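Local coordinates for protein putative NAD dependent dehydrogenase (Micromonospora echinospora, PDB 6NOR) that binds NAD and is probably an NAD-dependent oxidoreductase of the GFO/IDH/MocA family that takes part in gentamicin biosynthesis, at residues L139-N144 against A202-R207; P149-A154 against E259-E264; V172-S177 against T196-H201; C221-S226 against E232-V237. One frame throughout, in Å; residues are numbered along the deposited sequence.

Overall arrangement
Interactions 1, 2 and 3 are neighbours, their centres 12 to 13 Å apart, and they meet around helix 199-209, where the NAD-binding Rossmann fold joins the C-terminal domain. L205 of interaction 1 packs on F151 of interaction 2, and V172 of interaction 3 lies against A202, L205 and C206. Interactions 2 and 3 share a sheet through neighbouring strands, with Q260 N 2.8 Å from R175 O. NAD lies closest to interactions 1 and 3: N144 bonds to it, and the H201 side chain comes within about 4 Å. Interaction 4 is a hairpin further along that sheet, its centre 11 Å from that of interaction 3, with the E232 side chain about 12 Å from NAD.

Interaction 1 of 4, residues L139-N144 against A202-R207; sequences LAHGGN and AVELCR. With NAD (nicotinamide-adenine-dinucleotide), chain G.
Just behind the loop that lines the nicotinamide end of the NAD pocket through G142 and N144, H141 on the edge strand 139-141 of the Rossmann fold meets E204 on helix 199-209 of the C-terminal domain. The bond is a histidine-carboxylate one: H141 NE2 donates to E204 OE2 over 3.0 Å at 162°. The acceptor lies close to the imidazole plane, yet the N-H reaches OE2 from above the carboxylate plane. In E204 a chi1 of -169° points CG away from the amide nitrogen, and the chain runs extended from there. The other oxygen, E204 OE1, rests 3.3 Å from G143 CA, so close that any side chain at that glycine would run into it; W200 NE1 gives OE1 a weak bond. A water spans the two segments, donating to G143 O at 2.8 Å and to E204 OE2 at 2.9 Å, and OE2 therefore receives both the ring N-H and the water. With a leucine at E204, H141 NE2 and this water would probably lose their shared acceptor and the imidazole would be freer to turn. V340 of helix 334-353 packs on E204. The glycines G142 and G143 each centre an inverse gamma turn, which swings the chain from the strand to the cofactor. There N144 OD1 accepts the carboxamide N-H of NAD, N7N to OD1 being 2.8 Å at 159°.

Interaction 2 of 4, residues P149-A154 against E259-E264; sequences PKFVRA and EQLTVE
Within 149-154, F151 is the side chain that reaches L261 and V263 of strand 260-267, and it touches the two in different ways. The first is a CH-pi contact. V263 CG2 lies over one face of the F151 ring, 4.2 Å from its centroid and 18° off the normal, shifted toward the rim where CZ and CE1 lie. V263 holds CG1 trans to the amide nitrogen (chi1 180°), which turns its CG2 branch to the ring. The second kind is plain apolar packing at the ring edge: L261 CD2 comes to 3.9 Å from F151 CE2, close to the ring plane, and L261 CG sits 4.1 Å from F151 CZ. No hydrogen bond links the two segments, so the contact rests on dispersion, through the CH-pi contact and close apolar packing. Replacing F151 by an alanine would probably open a gap between helix and strand and leave V263 CG2 and L261 CD2 without the ring they pack on. Further round, A274, L205 and W208 also pack on F151, while R153 on the helix bonds to backbone oxygens of E304 and A292 of a second subunit. L261 and V263 project from the same side of the strand, which makes this a helix packed on a face of the large mixed sheet, as in the alpha/beta C-terminal domain of the GFO/IDH/MocA family.

Interaction 3 of 4, residues V172-S177 against T196-H201; sequences VAFRTS and TDLGWH
Where the mixed sheet of the C-terminal domain borders the NAD pocket, F174, near the end of strand 167-175, and T176 just beyond it pack against L198, in the break between helices 194-197 and 199-209, and H201, in the first turn of helix 199-209. D197 and H201 have the D-x-x-x-H spacing familiar from the GFO/IDH/MocA family, and H201 is one of the residues lining the cofactor pocket. L198 and F174 carry most of the contact between them. One methyl, L198 CD2, sits almost squarely over the middle of the F174 ring, 4.0 Å from the centroid and 8° off the normal, a well-centred CH-pi contact. The other, L198 CD1, lies 3.6 Å from F174 O, so the leucine fork covers both the ring and the backbone beside it. A chi1 of -168° carries the F174 ring out past its own carbonyl side and offers that face, the two side chains crossing at about a right angle. T176 meets the leucine end to end, T176 CG2 lying 4.0 Å from L198 CD2, while T176 OG1 is bonded to G178 N. H201 approaches the ring elsewhere: H201 CD2 lies 3.8 Å from F174 CE2, near the phenyl plane, with the two ring planes inclined at 46°. F145 meets H201 edge-to-face. The contact holds no hydrogen bond between its segments: carbon surfaces seat the imidazole on its CB and CD2 side, leaving NE2 for its weak bond to K116 NZ near the bound NAD.

Interaction 4 of 4, residues C221-S226 against E232-V237; sequences CTRQLS and EDQGVV
D233 meets L225 and S226 because a chi1 of -74° sets its CG beside the backbone N and the carboxylate is twisted (chi2 -74°), carrying OD2 to two successive amides. L225 N reaches D233 OD2 at 2.8 Å on the anti side, and S226 N reaches the same oxygen at 2.8 Å, but from above the carboxylate plane. The other oxygen, OD1, forms a salt bridge with R185, so both ends of the carboxylate are held. Along the strands, C221 and V236 form a hydrogen-bonded pair, with C221 N to V236 O and V236 N to C221 O both 3.0 Å. T222 stands opposite G235 in a non-hydrogen-bonded pair, and T222 CB also packs on E232 CB at 3.7 Å; the carboxylate of E232 turns away to L195 N and Y348 OH. At R223 the pairing is irregular: R223 O accepts from D233 N at 2.8 Å and from Q234 N at 3.3 Å, while R223 N donates to Q234 O. Two residues facing one make a classic beta bulge, placed here at the loop end of the antiparallel hairpin formed by strands 215-223 and 234-241 of the C-terminal sheet.

Interaction 1 of 4, residues L139-N144 against A202-R207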
# COMPACT_ATOMS: atom_id res chain seq x y z
N LEU A 139 -36.85 -13.54 12.60
CA LEU A 139 -36.51 -13.47 11.19
C LEU A 139 -35.20 -12.69 11.07
O LEU A 139 -35.10 -11.55 11.51
CB LEU A 139 -37.61 -12.79 10.37
CG LEU A 139 -37.30 -12.42 8.91
CD1 LEU A 139 -36.96 -13.64 8.08
CD2 LEU A 139 -38.46 -11.67 8.27
N ALA A 140 -34.19 -13.30 10.47
CA ALA A 140 -32.90 -12.68 10.38
C ALA A 140 -32.45 -12.82 8.95
O ALA A 140 -32.87 -13.74 8.28
CB ALA A 140 -31.91 -13.34 11.34
N HIS A 141 -31.60 -11.91 8.48
CA HIS A 141 -31.17 -11.97 7.08
C HIS A 141 -29.65 -11.95 6.97
O HIS A 141 -28.96 -11.39 7.82
CB HIS A 141 -31.77 -10.82 6.27
CG HIS A 141 -31.26 -9.47 6.66
ND1 HIS A 141 -31.78 -8.76 7.72
CD2 HIS A 141 -30.27 -8.70 6.15
CE1 HIS A 141 -31.14 -7.61 7.84
NE2 HIS A 141 -30.21 -7.55 6.90
N GLY A 142 -29.15 -12.56 5.90
CA GLY A 142 -27.72 -12.78 5.75
C GLY A 142 -26.85 -11.65 5.23
O GLY A 142 -26.02 -11.90 4.36
N GLY A 143 -27.01 -10.44 5.75
CA GLY A 143 -26.03 -9.39 5.48
C GLY A 143 -24.80 -9.47 6.35
O GLY A 143 -24.67 -8.73 7.32
N ASN A 144 -23.88 -10.36 6.01
CA ASN A 144 -22.73 -10.64 6.88
C ASN A 144 -21.69 -9.54 7.03
O ASN A 144 -21.05 -9.46 8.06
CB ASN A 144 -22.03 -11.92 6.40
CG ASN A 144 -21.76 -11.92 4.91
OD1 ASN A 144 -22.68 -12.04 4.13
ND2 ASN A 144 -20.51 -11.75 4.53
N ALA A 202 -23.60 -3.79 -0.77
CA ALA A 202 -23.08 -2.46 -0.92
C ALA A 202 -24.09 -1.48 -0.31
O ALA A 202 -23.71 -0.58 0.43
CB ALA A 202 -22.80 -2.14 -2.38
N VAL A 203 -25.37 -1.69 -0.58
CA VAL A 203 -26.39 -0.77 -0.07
C VAL A 203 -26.51 -0.89 1.45
O VAL A 203 -26.62 0.11 2.13
CB VAL A 203 -27.75 -1.01 -0.73
CG1 VAL A 203 -28.81 -0.21 -0.03
CG2 VAL A 203 -27.68 -0.61 -2.20
N GLU A 204 -26.45 -2.10 1.99
CA GLU A 204 -26.53 -2.25 3.43
C GLU A 204 -25.32 -1.56 4.11
O GLU A 204 -25.50 -0.83 5.09
CB GLU A 204 -26.60 -3.74 3.82
CG GLU A 204 -26.95 -3.98 5.29
CD GLU A 204 -27.32 -5.44 5.62
OE1 GLU A 204 -27.05 -6.34 4.79
OE2 GLU A 204 -27.88 -5.69 6.71
N LEU A 205 -24.12 -1.77 3.57
CA LEU A 205 -22.91 -1.14 4.10
C LEU A 205 -22.97 0.37 4.05
O LEU A 205 -22.64 1.02 5.03
CB LEU A 205 -21.68 -1.62 3.35
CG LEU A 205 -21.30 -3.05 3.70
CD1 LEU A 205 -20.32 -3.64 2.68
CD2 LEU A 205 -20.74 -3.11 5.12
N CYS A 206 -23.41 0.93 2.92
CA CYS A 206 -23.57 2.39 2.80
C CYS A 206 -24.46 2.99 3.88
O CYS A 206 -24.05 3.91 4.57
CB CYS A 206 -24.17 2.77 1.44
SG CYS A 206 -23.03 3.01 0.10
N ARG A 207 -25.70 2.50 3.99
CA ARG A 207 -26.65 2.93 5.02
C ARG A 207 -26.02 2.93 6.38
O ARG A 207 -26.07 3.90 7.11
CB ARG A 207 -27.85 1.99 5.11
CG ARG A 207 -28.88 2.11 4.08
CD ARG A 207 -30.03 1.16 4.43
NE ARG A 207 -30.99 1.73 5.38
CZ ARG A 207 -31.33 1.15 6.52
NH1 ARG A 207 -30.77 0.00 6.88
NH2 ARG A 207 -32.21 1.71 7.31
PA NAD G . -25.61 -22.73 -4.69
O1A NAD G . -26.07 -22.88 -6.16
O2A NAD G . -24.18 -23.07 -4.49
O5B NAD G . -26.47 -23.67 -3.78
C5B NAD G . -27.88 -23.63 -3.91
C4B NAD G . -28.40 -24.94 -3.26
O4B NAD G . -29.68 -24.89 -3.06
C3B NAD G . -28.17 -26.08 -4.23
O3B NAD G . -27.60 -27.11 -3.54
C2B NAD G . -29.60 -26.46 -4.71
O2B NAD G . -29.62 -27.90 -5.02
C1B NAD G . -30.30 -26.23 -3.68
N9A NAD G . -31.69 -25.92 -3.96
C8A NAD G . -32.24 -25.31 -5.02
N7A NAD G . -33.58 -25.22 -4.80
C5A NAD G . -33.84 -25.78 -3.62
C6A NAD G . -35.00 -25.98 -2.94
N6A NAD G . -36.27 -25.61 -3.32
N1A NAD G . -34.98 -26.56 -1.75
C2A NAD G . -33.82 -27.00 -1.22
N3A NAD G . -32.66 -26.82 -1.90
C4A NAD G . -32.67 -26.21 -3.09
O3 NAD G . -25.89 -21.26 -4.28
PN NAD G . -25.26 -20.45 -3.06
O1N NAD G . -25.03 -21.25 -1.83
O2N NAD G . -23.98 -19.77 -3.52
O5D NAD G . -26.32 -19.33 -2.72
C5D NAD G . -27.47 -19.64 -1.95
C4D NAD G . -27.97 -18.35 -1.26
O4D NAD G . -27.05 -17.80 -0.51
C3D NAD G . -28.33 -17.27 -2.32
O3D NAD G . -29.42 -16.65 -1.93
C2D NAD G . -27.10 -16.35 -2.35
O2D NAD G . -27.50 -14.99 -2.81
C1D NAD G . -26.69 -16.35 -1.11
N1N NAD G . -25.28 -16.12 -1.00
C2N NAD G . -24.82 -15.30 0.03
C3N NAD G . -23.46 -15.04 0.19
C7N NAD G . -23.04 -14.11 1.34
O7N NAD G . -21.92 -13.79 1.47
N7N NAD G . -24.03 -13.61 2.23
C4N NAD G . -22.52 -15.58 -0.66
C5N NAD G . -22.97 -16.41 -1.69
C6N NAD G . -24.36 -16.68 -1.85
O HOH W 1 -27.22 -8.05 8.19

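Interaction 2 of 4, residues P149-A154 against E259-E264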
# COMPACT_ATOMS: atom_id res chain seq x y z
N PRO A 149 -15.38 -7.83 11.48
CA PRO A 149 -14.59 -7.18 12.53
C PRO A 149 -13.92 -5.89 12.06
O PRO A 149 -13.95 -4.86 12.75
CB PRO A 149 -13.55 -8.24 12.87
CG PRO A 149 -14.16 -9.52 12.46
CD PRO A 149 -15.00 -9.23 11.28
N LYS A 150 -13.33 -5.94 10.88
CA LYS A 150 -12.67 -4.79 10.29
C LYS A 150 -13.65 -3.66 10.01
O LYS A 150 -13.34 -2.50 10.27
CB LYS A 150 -11.94 -5.20 9.01
CG LYS A 150 -11.20 -4.11 8.34
CD LYS A 150 -10.50 -4.61 7.09
CE LYS A 150 -9.63 -5.80 7.42
NZ LYS A 150 -8.92 -6.22 6.23
N PHE A 151 -14.82 -3.99 9.46
CA PHE A 151 -15.82 -2.99 9.13
C PHE A 151 -16.51 -2.43 10.37
O PHE A 151 -16.87 -1.28 10.40
CB PHE A 151 -16.86 -3.59 8.17
CG PHE A 151 -16.35 -3.79 6.76
CD1 PHE A 151 -15.18 -3.19 6.34
CD2 PHE A 151 -17.03 -4.58 5.88
CE1 PHE A 151 -14.71 -3.38 5.04
CE2 PHE A 151 -16.58 -4.77 4.59
CZ PHE A 151 -15.42 -4.17 4.17
N VAL A 152 -16.67 -3.25 11.40
CA VAL A 152 -17.20 -2.79 12.66
C VAL A 152 -16.30 -1.72 13.26
O VAL A 152 -16.76 -0.65 13.65
CB VAL A 152 -17.38 -3.95 13.65
CG1 VAL A 152 -17.68 -3.44 15.02
CG2 VAL A 152 -18.49 -4.88 13.18
N ARG A 153 -15.01 -2.01 13.30
CA ARG A 153 -14.01 -1.01 13.66
C ARG A 153 -14.12 0.26 12.85
O ARG A 153 -14.12 1.35 13.39
CB ARG A 153 -12.61 -1.59 13.50
CG ARG A 153 -11.53 -0.60 13.85
CD ARG A 153 -11.70 -0.10 15.27
NE ARG A 153 -10.44 0.37 15.82
CZ ARG A 153 -10.33 1.38 16.67
NH1 ARG A 153 -11.40 2.03 17.07
NH2 ARG A 153 -9.14 1.73 17.13
N ALA A 154 -14.23 0.14 11.53
CA ALA A 154 -14.33 1.31 10.68
C ALA A 154 -15.64 2.07 10.91
O ALA A 154 -15.68 3.31 10.85
CB ALA A 154 -14.20 0.91 9.22
N GLU A 259 -11.63 -10.94 -5.83
CA GLU A 259 -12.63 -10.17 -5.10
C GLU A 259 -12.10 -8.85 -4.50
O GLU A 259 -11.03 -8.81 -3.92
CB GLU A 259 -13.17 -11.05 -3.98
CG GLU A 259 -14.66 -10.97 -3.76
CD GLU A 259 -15.14 -12.01 -2.78
OE1 GLU A 259 -16.35 -12.03 -2.47
OE2 GLU A 259 -14.30 -12.81 -2.31
N GLN A 260 -12.87 -7.78 -4.67
CA GLN A 260 -12.56 -6.50 -4.04
C GLN A 260 -13.75 -6.02 -3.23
O GLN A 260 -14.88 -6.00 -3.72
CB GLN A 260 -12.20 -5.41 -5.07
CG GLN A 260 -11.11 -5.69 -6.07
CD GLN A 260 -10.94 -4.52 -7.05
OE1 GLN A 260 -11.49 -3.45 -6.85
NE2 GLN A 260 -10.18 -4.73 -8.12
N LEU A 261 -13.53 -5.60 -2.00
CA LEU A 261 -14.60 -4.97 -1.23
C LEU A 261 -14.05 -3.85 -0.37
O LEU A 261 -13.27 -4.08 0.54
CB LEU A 261 -15.35 -6.03 -0.38
CG LEU A 261 -16.51 -5.52 0.50
CD1 LEU A 261 -17.46 -4.59 -0.25
CD2 LEU A 261 -17.29 -6.66 1.20
N THR A 262 -14.46 -2.63 -0.68
CA THR A 262 -13.99 -1.46 0.06
C THR A 262 -15.12 -0.49 0.48
O THR A 262 -16.16 -0.37 -0.16
CB THR A 262 -12.96 -0.64 -0.76
OG1 THR A 262 -13.61 -0.08 -1.90
CG2 THR A 262 -11.77 -1.50 -1.24
N VAL A 263 -14.86 0.20 1.58
CA VAL A 263 -15.78 1.16 2.13
C VAL A 263 -15.04 2.47 2.38
O VAL A 263 -13.95 2.47 2.92
CB VAL A 263 -16.40 0.68 3.45
CG1 VAL A 263 -17.34 1.72 3.99
CG2 VAL A 263 -17.14 -0.64 3.25
N GLU A 264 -15.66 3.57 2.00
CA GLU A 264 -15.07 4.89 2.15
C GLU A 264 -16.12 5.86 2.66
O GLU A 264 -17.21 5.95 2.11
CB GLU A 264 -14.50 5.34 0.81
CG GLU A 264 -13.74 6.64 0.79
CD GLU A 264 -13.31 6.99 -0.65
OE1 GLU A 264 -12.25 7.62 -0.82
OE2 GLU A 264 -14.04 6.63 -1.60

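Interaction 3 of 4, residues V172-S177 against T196-H201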
# COMPACT_ATOMS: atom_id res chain seq x y z
N VAL A 172 -19.12 2.42 -1.50
CA VAL A 172 -18.83 1.02 -1.37
C VAL A 172 -18.64 0.41 -2.74
O VAL A 172 -19.49 0.52 -3.60
CB VAL A 172 -19.95 0.24 -0.67
CG1 VAL A 172 -19.53 -1.18 -0.52
CG2 VAL A 172 -20.26 0.86 0.68
N ALA A 173 -17.49 -0.21 -2.95
CA ALA A 173 -17.19 -0.89 -4.19
C ALA A 173 -17.10 -2.38 -3.96
O ALA A 173 -16.45 -2.83 -3.03
CB ALA A 173 -15.88 -0.35 -4.78
N PHE A 174 -17.79 -3.15 -4.78
CA PHE A 174 -17.78 -4.59 -4.56
C PHE A 174 -17.68 -5.30 -5.91
O PHE A 174 -18.56 -5.23 -6.75
CB PHE A 174 -19.01 -5.00 -3.72
CG PHE A 174 -18.96 -6.42 -3.18
CD1 PHE A 174 -17.91 -7.26 -3.46
CD2 PHE A 174 -19.87 -6.83 -2.25
CE1 PHE A 174 -17.84 -8.52 -2.95
CE2 PHE A 174 -19.81 -8.10 -1.70
CZ PHE A 174 -18.79 -8.95 -2.06
N ARG A 175 -16.55 -5.97 -6.10
CA ARG A 175 -16.22 -6.54 -7.40
C ARG A 175 -15.73 -7.97 -7.33
O ARG A 175 -14.90 -8.32 -6.49
CB ARG A 175 -15.18 -5.69 -8.09
CG ARG A 175 -15.72 -4.34 -8.50
CD ARG A 175 -14.60 -3.39 -8.74
NE ARG A 175 -15.07 -2.06 -9.06
CZ ARG A 175 -14.34 -0.98 -8.86
NH1 ARG A 175 -13.14 -1.10 -8.33
NH2 ARG A 175 -14.81 0.22 -9.18
N THR A 176 -16.27 -8.78 -8.23
CA THR A 176 -15.92 -10.17 -8.36
C THR A 176 -15.81 -10.53 -9.82
O THR A 176 -16.14 -9.73 -10.68
CB THR A 176 -16.98 -11.10 -7.73
OG1 THR A 176 -18.07 -11.26 -8.66
CG2 THR A 176 -17.51 -10.56 -6.43
N SER A 177 -15.38 -11.74 -10.10
CA SER A 177 -15.42 -12.29 -11.45
C SER A 177 -16.74 -13.03 -11.69
O SER A 177 -16.85 -13.80 -12.62
CB SER A 177 -14.26 -13.24 -11.67
OG SER A 177 -14.30 -14.26 -10.68
N THR A 196 -28.35 -7.05 -7.52
CA THR A 196 -29.03 -7.77 -6.47
C THR A 196 -28.04 -8.56 -5.62
O THR A 196 -28.12 -8.59 -4.41
CB THR A 196 -30.07 -8.75 -7.05
OG1 THR A 196 -31.00 -8.00 -7.83
CG2 THR A 196 -30.82 -9.50 -5.94
N ASP A 197 -27.11 -9.22 -6.30
CA ASP A 197 -26.20 -10.17 -5.66
C ASP A 197 -25.17 -9.43 -4.80
O ASP A 197 -24.94 -9.79 -3.67
CB ASP A 197 -25.52 -11.01 -6.74
CG ASP A 197 -24.54 -12.03 -6.18
OD1 ASP A 197 -24.83 -12.64 -5.13
OD2 ASP A 197 -23.47 -12.22 -6.79
N LEU A 198 -24.56 -8.38 -5.35
CA LEU A 198 -23.51 -7.63 -4.68
C LEU A 198 -24.06 -6.32 -4.14
O LEU A 198 -23.63 -5.83 -3.10
CB LEU A 198 -22.34 -7.34 -5.62
CG LEU A 198 -21.72 -8.56 -6.30
CD1 LEU A 198 -20.62 -8.14 -7.23
CD2 LEU A 198 -21.20 -9.56 -5.30
N GLY A 199 -25.02 -5.77 -4.86
CA GLY A 199 -25.59 -4.49 -4.51
C GLY A 199 -26.33 -4.58 -3.20
O GLY A 199 -26.43 -3.59 -2.50
N TRP A 200 -26.85 -5.76 -2.87
CA TRP A 200 -27.43 -5.95 -1.56
C TRP A 200 -26.46 -5.51 -0.47
O TRP A 200 -26.80 -4.72 0.40
CB TRP A 200 -27.83 -7.41 -1.31
CG TRP A 200 -28.42 -7.56 0.06
CD1 TRP A 200 -27.75 -7.65 1.25
CD2 TRP A 200 -29.80 -7.57 0.39
NE1 TRP A 200 -28.62 -7.73 2.28
CE2 TRP A 200 -29.90 -7.69 1.78
CE3 TRP A 200 -30.98 -7.51 -0.36
CZ2 TRP A 200 -31.11 -7.74 2.44
CZ3 TRP A 200 -32.17 -7.57 0.29
CH2 TRP A 200 -32.24 -7.68 1.68
N HIS A 201 -25.24 -6.04 -0.52
CA HIS A 201 -24.24 -5.72 0.48
C HIS A 201 -23.79 -4.29 0.43
O HIS A 201 -23.58 -3.66 1.46
CB HIS A 201 -23.02 -6.59 0.29
CG HIS A 201 -23.27 -8.02 0.57
ND1 HIS A 201 -23.67 -8.46 1.81
CD2 HIS A 201 -23.17 -9.12 -0.21
CE1 HIS A 201 -23.79 -9.77 1.79
NE2 HIS A 201 -23.50 -10.19 0.57

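Interaction 4 of 4, residues C221-S226 against E232-V237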
# COMPACT_ATOMS: atom_id res chain seq x y z
N CYS A 221 -27.38 2.96 -13.03
CA CYS A 221 -27.05 2.56 -14.37
C CYS A 221 -26.64 1.08 -14.32
O CYS A 221 -25.95 0.68 -13.40
CB CYS A 221 -25.90 3.45 -14.91
SG CYS A 221 -25.89 3.66 -16.68
N THR A 222 -27.09 0.28 -15.28
CA THR A 222 -26.66 -1.12 -15.38
C THR A 222 -26.29 -1.53 -16.80
O THR A 222 -26.77 -0.96 -17.76
CB THR A 222 -27.77 -2.10 -14.90
OG1 THR A 222 -28.91 -1.98 -15.74
CG2 THR A 222 -28.18 -1.82 -13.47
N ARG A 223 -25.42 -2.52 -16.92
CA ARG A 223 -25.14 -3.14 -18.22
C ARG A 223 -25.07 -4.65 -18.10
O ARG A 223 -24.66 -5.17 -17.09
CB ARG A 223 -23.82 -2.66 -18.83
CG ARG A 223 -23.73 -1.19 -19.09
CD ARG A 223 -24.48 -0.73 -20.33
NE ARG A 223 -24.52 0.73 -20.39
CZ ARG A 223 -25.49 1.48 -19.85
NH1 ARG A 223 -26.50 0.89 -19.22
NH2 ARG A 223 -25.46 2.80 -19.95
N GLN A 224 -25.45 -5.33 -19.16
CA GLN A 224 -25.19 -6.75 -19.26
C GLN A 224 -24.05 -6.97 -20.24
O GLN A 224 -24.11 -6.56 -21.39
CB GLN A 224 -26.45 -7.50 -19.69
CG GLN A 224 -26.26 -9.01 -19.75
CD GLN A 224 -27.55 -9.74 -20.06
OE1 GLN A 224 -28.63 -9.15 -20.07
NE2 GLN A 224 -27.44 -11.03 -20.33
N LEU A 225 -22.98 -7.59 -19.76
CA LEU A 225 -21.82 -7.90 -20.57
C LEU A 225 -21.92 -9.30 -21.13
O LEU A 225 -21.77 -9.52 -22.33
CB LEU A 225 -20.55 -7.77 -19.74
CG LEU A 225 -20.12 -6.33 -19.50
CD1 LEU A 225 -19.40 -6.23 -18.19
CD2 LEU A 225 -19.23 -5.92 -20.65
N SER A 226 -22.16 -10.25 -20.24
CA SER A 226 -22.25 -11.66 -20.59
C SER A 226 -23.45 -11.97 -21.49
O SER A 226 -24.53 -11.41 -21.31
CB SER A 226 -22.32 -12.48 -19.31
OG SER A 226 -22.85 -13.78 -19.52
N GLU A 232 -28.02 -8.09 -15.30
CA GLU A 232 -26.90 -7.17 -15.46
C GLU A 232 -25.62 -7.70 -14.80
O GLU A 232 -25.69 -8.41 -13.81
CB GLU A 232 -27.26 -5.80 -14.89
CG GLU A 232 -27.12 -5.67 -13.38
CD GLU A 232 -28.23 -6.36 -12.59
OE1 GLU A 232 -29.21 -6.86 -13.19
OE2 GLU A 232 -28.13 -6.41 -11.36
N ASP A 233 -24.46 -7.33 -15.36
CA ASP A 233 -23.13 -7.69 -14.83
C ASP A 233 -22.49 -6.57 -14.04
O ASP A 233 -21.55 -6.78 -13.27
CB ASP A 233 -22.17 -8.05 -15.96
CG ASP A 233 -22.45 -9.40 -16.57
OD1 ASP A 233 -22.14 -10.43 -15.93
OD2 ASP A 233 -22.93 -9.44 -17.72
N GLN A 234 -22.93 -5.36 -14.29
CA GLN A 234 -22.39 -4.23 -13.58
C GLN A 234 -23.46 -3.21 -13.32
O GLN A 234 -24.41 -3.09 -14.08
CB GLN A 234 -21.23 -3.58 -14.34
CG GLN A 234 -21.53 -3.19 -15.74
CD GLN A 234 -20.41 -2.38 -16.38
OE1 GLN A 234 -20.38 -2.21 -17.59
NE2 GLN A 234 -19.48 -1.88 -15.57
N GLY A 235 -23.28 -2.49 -12.23
CA GLY A 235 -24.20 -1.44 -11.88
C GLY A 235 -23.55 -0.41 -10.99
O GLY A 235 -22.62 -0.71 -10.23
N VAL A 236 -24.04 0.81 -11.11
CA VAL A 236 -23.64 1.88 -10.23
C VAL A 236 -24.92 2.56 -9.74
O VAL A 236 -25.78 2.91 -10.52
CB VAL A 236 -22.73 2.90 -10.93
CG1 VAL A 236 -22.19 3.90 -9.92
CG2 VAL A 236 -21.58 2.20 -11.61
N VAL A 237 -25.03 2.70 -8.44
CA VAL A 237 -26.14 3.38 -7.83
C VAL A 237 -25.67 4.67 -7.17
O VAL A 237 -24.76 4.65 -6.36
CB VAL A 237 -26.82 2.50 -6.77
CG1 VAL A 237 -28.08 3.18 -6.22
CG2 VAL A 237 -27.14 1.13 -7.34